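DnaJ homolog subfamily C member 27-A (Xenopus laevis, PDB 6JMG) binds GTP and magnesium through a Rab-like small GTPase domain joined to a DnaJ domain, and is possibly involved in regulating the MEK/ERK pathway. Local coordinates at residues 219-224 and 258-263. Residues are numbered along the deposited sequence; the frame is centred on the assembly and turned at random.
Sequences WDMLGV and FKAVVN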
ATOM      1  N   TRP A 219      -0.957  13.565 -29.421  1.00 79.73           N
ATOM      2  CA  TRP A 219      -1.199  12.140 -29.563  1.00 74.86           C
ATOM      3  C   TRP A 219       0.031  11.368 -29.137  1.00 78.90           C
ATOM      4  O   TRP A 219      -0.044  10.466 -28.291  1.00 83.63           O
ATOM      5  CB  TRP A 219      -1.590  11.813 -31.008  1.00 82.74           C
ATOM      6  CG  TRP A 219      -3.022  12.190 -31.371  1.00 99.65           C
ATOM      7  CD1 TRP A 219      -4.168  11.507 -31.032  1.00102.40           C
ATOM      8  CD2 TRP A 219      -3.451  13.320 -32.143  1.00101.93           C
ATOM      9  NE1 TRP A 219      -5.270  12.144 -31.540  1.00 99.89           N
ATOM     10  CE2 TRP A 219      -4.861  13.257 -32.230  1.00106.09           C
ATOM     11  CE3 TRP A 219      -2.784  14.379 -32.769  1.00111.73           C
ATOM     12  CZ2 TRP A 219      -5.614  14.215 -32.920  1.00113.31           C
ATOM     13  CZ3 TRP A 219      -3.538  15.334 -33.457  1.00120.03           C
ATOM     14  CH2 TRP A 219      -4.937  15.244 -33.524  1.00117.16           C
ATOM     15  N   ASP A 220       1.189  11.749 -29.676  1.00 73.79           N
ATOM     16  CA  ASP A 220       2.403  11.017 -29.355  1.00 91.02           C
ATOM     17  C   ASP A 220       2.860  11.287 -27.927  1.00 91.86           C
ATOM     18  O   ASP A 220       3.552  10.451 -27.337  1.00 88.07           O
ATOM     19  CB  ASP A 220       3.489  11.348 -30.387  1.00100.89           C
ATOM     20  CG  ASP A 220       3.066  10.980 -31.817  1.00108.30           C
ATOM     21  OD1 ASP A 220       2.314   9.984 -31.974  1.00105.42           O
ATOM     22  OD2 ASP A 220       3.475  11.679 -32.778  1.00104.81           O
ATOM     23  N   MET A 221       2.455  12.416 -27.342  1.00 93.37           N
ATOM     24  CA  MET A 221       2.856  12.719 -25.974  1.00 81.35           C
ATOM     25  C   MET A 221       2.292  11.711 -24.982  1.00 80.95           C
ATOM     26  O   MET A 221       2.972  11.336 -24.023  1.00 82.42           O
ATOM     27  CB  MET A 221       2.411  14.123 -25.599  1.00 68.49           C
ATOM     28  CG  MET A 221       3.524  14.948 -25.048  1.00 68.10           C
ATOM     29  SD  MET A 221       2.922  16.500 -24.424  1.00 67.07           S
ATOM     30  CE  MET A 221       2.967  17.539 -25.901  1.00 61.87           C
ATOM     31  N   LEU A 222       1.060  11.245 -25.199  1.00 83.71           N
ATOM     32  CA  LEU A 222       0.476  10.221 -24.338  1.00 80.84           C
ATOM     33  C   LEU A 222       0.617   8.812 -24.901  1.00 81.09           C
ATOM     34  O   LEU A 222       0.207   7.853 -24.233  1.00 73.05           O
ATOM     35  CB  LEU A 222      -1.009  10.502 -24.075  1.00 72.77           C
ATOM     36  CG  LEU A 222      -1.512  11.867 -23.588  1.00 68.06           C
ATOM     37  CD1 LEU A 222      -3.013  11.865 -23.653  1.00 66.61           C
ATOM     38  CD2 LEU A 222      -1.058  12.187 -22.175  1.00 52.91           C
ATOM     39  N   GLY A 223       1.181   8.660 -26.099  1.00 81.30           N
ATOM     40  CA  GLY A 223       1.392   7.346 -26.677  1.00 85.02           C
ATOM     41  C   GLY A 223       0.136   6.706 -27.236  1.00 88.82           C
ATOM     42  O   GLY A 223      -0.208   5.571 -26.880  1.00 92.37           O
ATOM     43  N   VAL A 224      -0.548   7.427 -28.125  1.00 79.39           N
ATOM     44  CA  VAL A 224      -1.834   7.017 -28.678  1.00 81.03           C
ATOM     45  C   VAL A 224      -1.923   7.582 -30.085  1.00 92.25           C
ATOM     46  O   VAL A 224      -1.326   8.617 -30.391  1.00 93.71           O
ATOM     47  CB  VAL A 224      -3.038   7.508 -27.833  1.00 70.73           C
ATOM     48  CG1 VAL A 224      -3.221   6.656 -26.595  1.00 70.52           C
ATOM     49  CG2 VAL A 224      -2.861   8.973 -27.457  1.00 68.87           C
ATOM     50  N   PHE A 258       4.556  16.879 -16.325  1.00 57.55           N
ATOM     51  CA  PHE A 258       3.199  16.634 -15.861  1.00 56.73           C
ATOM     52  C   PHE A 258       2.217  17.634 -16.463  1.00 59.54           C
ATOM     53  O   PHE A 258       1.199  17.248 -17.043  1.00 65.31           O
ATOM     54  CB  PHE A 258       3.143  16.698 -14.352  1.00 56.02           C
ATOM     55  CG  PHE A 258       1.774  16.460 -13.813  1.00 59.59           C
ATOM     56  CD1 PHE A 258       1.159  15.222 -13.980  1.00 57.13           C
ATOM     57  CD2 PHE A 258       1.091  17.462 -13.166  1.00 57.91           C
ATOM     58  CE1 PHE A 258      -0.085  14.992 -13.486  1.00 54.56           C
ATOM     59  CE2 PHE A 258      -0.184  17.233 -12.673  1.00 65.09           C
ATOM     60  CZ  PHE A 258      -0.766  16.001 -12.832  1.00 57.70           C
ATOM     61  N   LYS A 259       2.537  18.928 -16.380  1.00 65.31           N
ATOM     62  CA  LYS A 259       1.689  19.945 -16.990  1.00 59.98           C
ATOM     63  C   LYS A 259       1.465  19.663 -18.476  1.00 63.77           C
ATOM     64  O   LYS A 259       0.358  19.872 -18.998  1.00 61.34           O
ATOM     65  CB  LYS A 259       2.321  21.327 -16.785  1.00 52.79           C
ATOM     66  CG  LYS A 259       1.515  22.480 -17.379  1.00 54.82           C
ATOM     67  CD  LYS A 259       2.216  23.833 -17.210  1.00 74.68           C
ATOM     68  CE  LYS A 259       2.966  23.928 -15.871  1.00 96.49           C
ATOM     69  NZ  LYS A 259       3.079  25.331 -15.335  1.00101.84           N
ATOM     70  N   ALA A 260       2.493  19.172 -19.171  1.00 51.64           N
ATOM     71  CA  ALA A 260       2.347  18.925 -20.600  1.00 55.34           C
ATOM     72  C   ALA A 260       1.402  17.765 -20.848  1.00 63.18           C
ATOM     73  O   ALA A 260       0.565  17.809 -21.760  1.00 62.89           O
ATOM     74  CB  ALA A 260       3.711  18.655 -21.231  1.00 54.97           C
ATOM     75  N   VAL A 261       1.519  16.726 -20.027  1.00 60.78           N
ATOM     76  CA  VAL A 261       0.631  15.577 -20.128  1.00 59.88           C
ATOM     77  C   VAL A 261      -0.812  15.992 -19.829  1.00 62.41           C
ATOM     78  O   VAL A 261      -1.754  15.612 -20.544  1.00 60.60           O
ATOM     79  CB  VAL A 261       1.149  14.466 -19.194  1.00 49.51           C
ATOM     80  CG1 VAL A 261       0.038  13.545 -18.759  1.00 55.12           C
ATOM     81  CG2 VAL A 261       2.242  13.692 -19.901  1.00 48.81           C
ATOM     82  N   VAL A 262      -1.008  16.777 -18.772  1.00 51.28           N
ATOM     83  CA  VAL A 262      -2.339  17.289 -18.468  1.00 60.30           C
ATOM     84  C   VAL A 262      -2.917  18.027 -19.669  1.00 54.59           C
ATOM     85  O   VAL A 262      -4.038  17.756 -20.105  1.00 56.10           O
ATOM     86  CB  VAL A 262      -2.276  18.194 -17.231  1.00 60.98           C
ATOM     87  CG1 VAL A 262      -3.566  18.996 -17.098  1.00 46.83           C
ATOM     88  CG2 VAL A 262      -1.968  17.336 -16.019  1.00 46.71           C
ATOM     89  N   ASN A 263      -2.130  18.916 -20.265  1.00 57.46           N
ATOM     90  CA  ASN A 263      -2.663  19.741 -21.340  1.00 57.00           C
ATOM     91  C   ASN A 263      -2.908  18.937 -22.596  1.00 56.87           C
ATOM     92  O   ASN A 263      -3.832  19.254 -23.351  1.00 61.88           O
ATOM     93  CB  ASN A 263      -1.730  20.903 -21.640  1.00 49.26           C
ATOM     94  CG  ASN A 263      -1.816  21.970 -20.602  1.00 49.65           C
ATOM     95  OD1 ASN A 263      -2.781  22.019 -19.825  1.00 63.36           O
ATOM     96  ND2 ASN A 263      -0.810  22.836 -20.559  1.00 58.09           N
TER
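Met221 and Leu222, from the short helix 218-222, rest on Ala260 and Val261 of the long helix 254-278, without a hydrogen bond between the two segments. Met221 points its CB at the long helix, and its sulfur does the touching: SD lies 3.9 Å from Ala260 CB and 3.8 Å from Ala260 O. With chi2 anti (-172°) SD is carried out to Ala260, and the bend at chi3 (-88°) turns CE off the line of the chain. Next to it, the side chain of Leu222 crosses that of Val261 at a slant, CD2 meeting CG1 at 3.8 Å; chi1 of 154° holds CG1 there, anti to the valine N. Leu222 CA comes within 6.8 Å of Val261 CA.

A Schellman motif closes the short helix: Gly223, its C-prime residue, takes positive phi, Val224 N bonds to Trp219 O at 3.1 Å, and Gly223 N makes a weak bond to Asp220 O. This is apolar packing of the J domain's first helix on its hairpin of helices 230-244 and 254-278, away from the GTP site. Leu222 and Val261 both touch Leu240 of helix 230-244, Leu222 also packs on Leu268 of helix 254-278, and Ile212 of helix 203-213 contacts Met221, Ala260 and Val261.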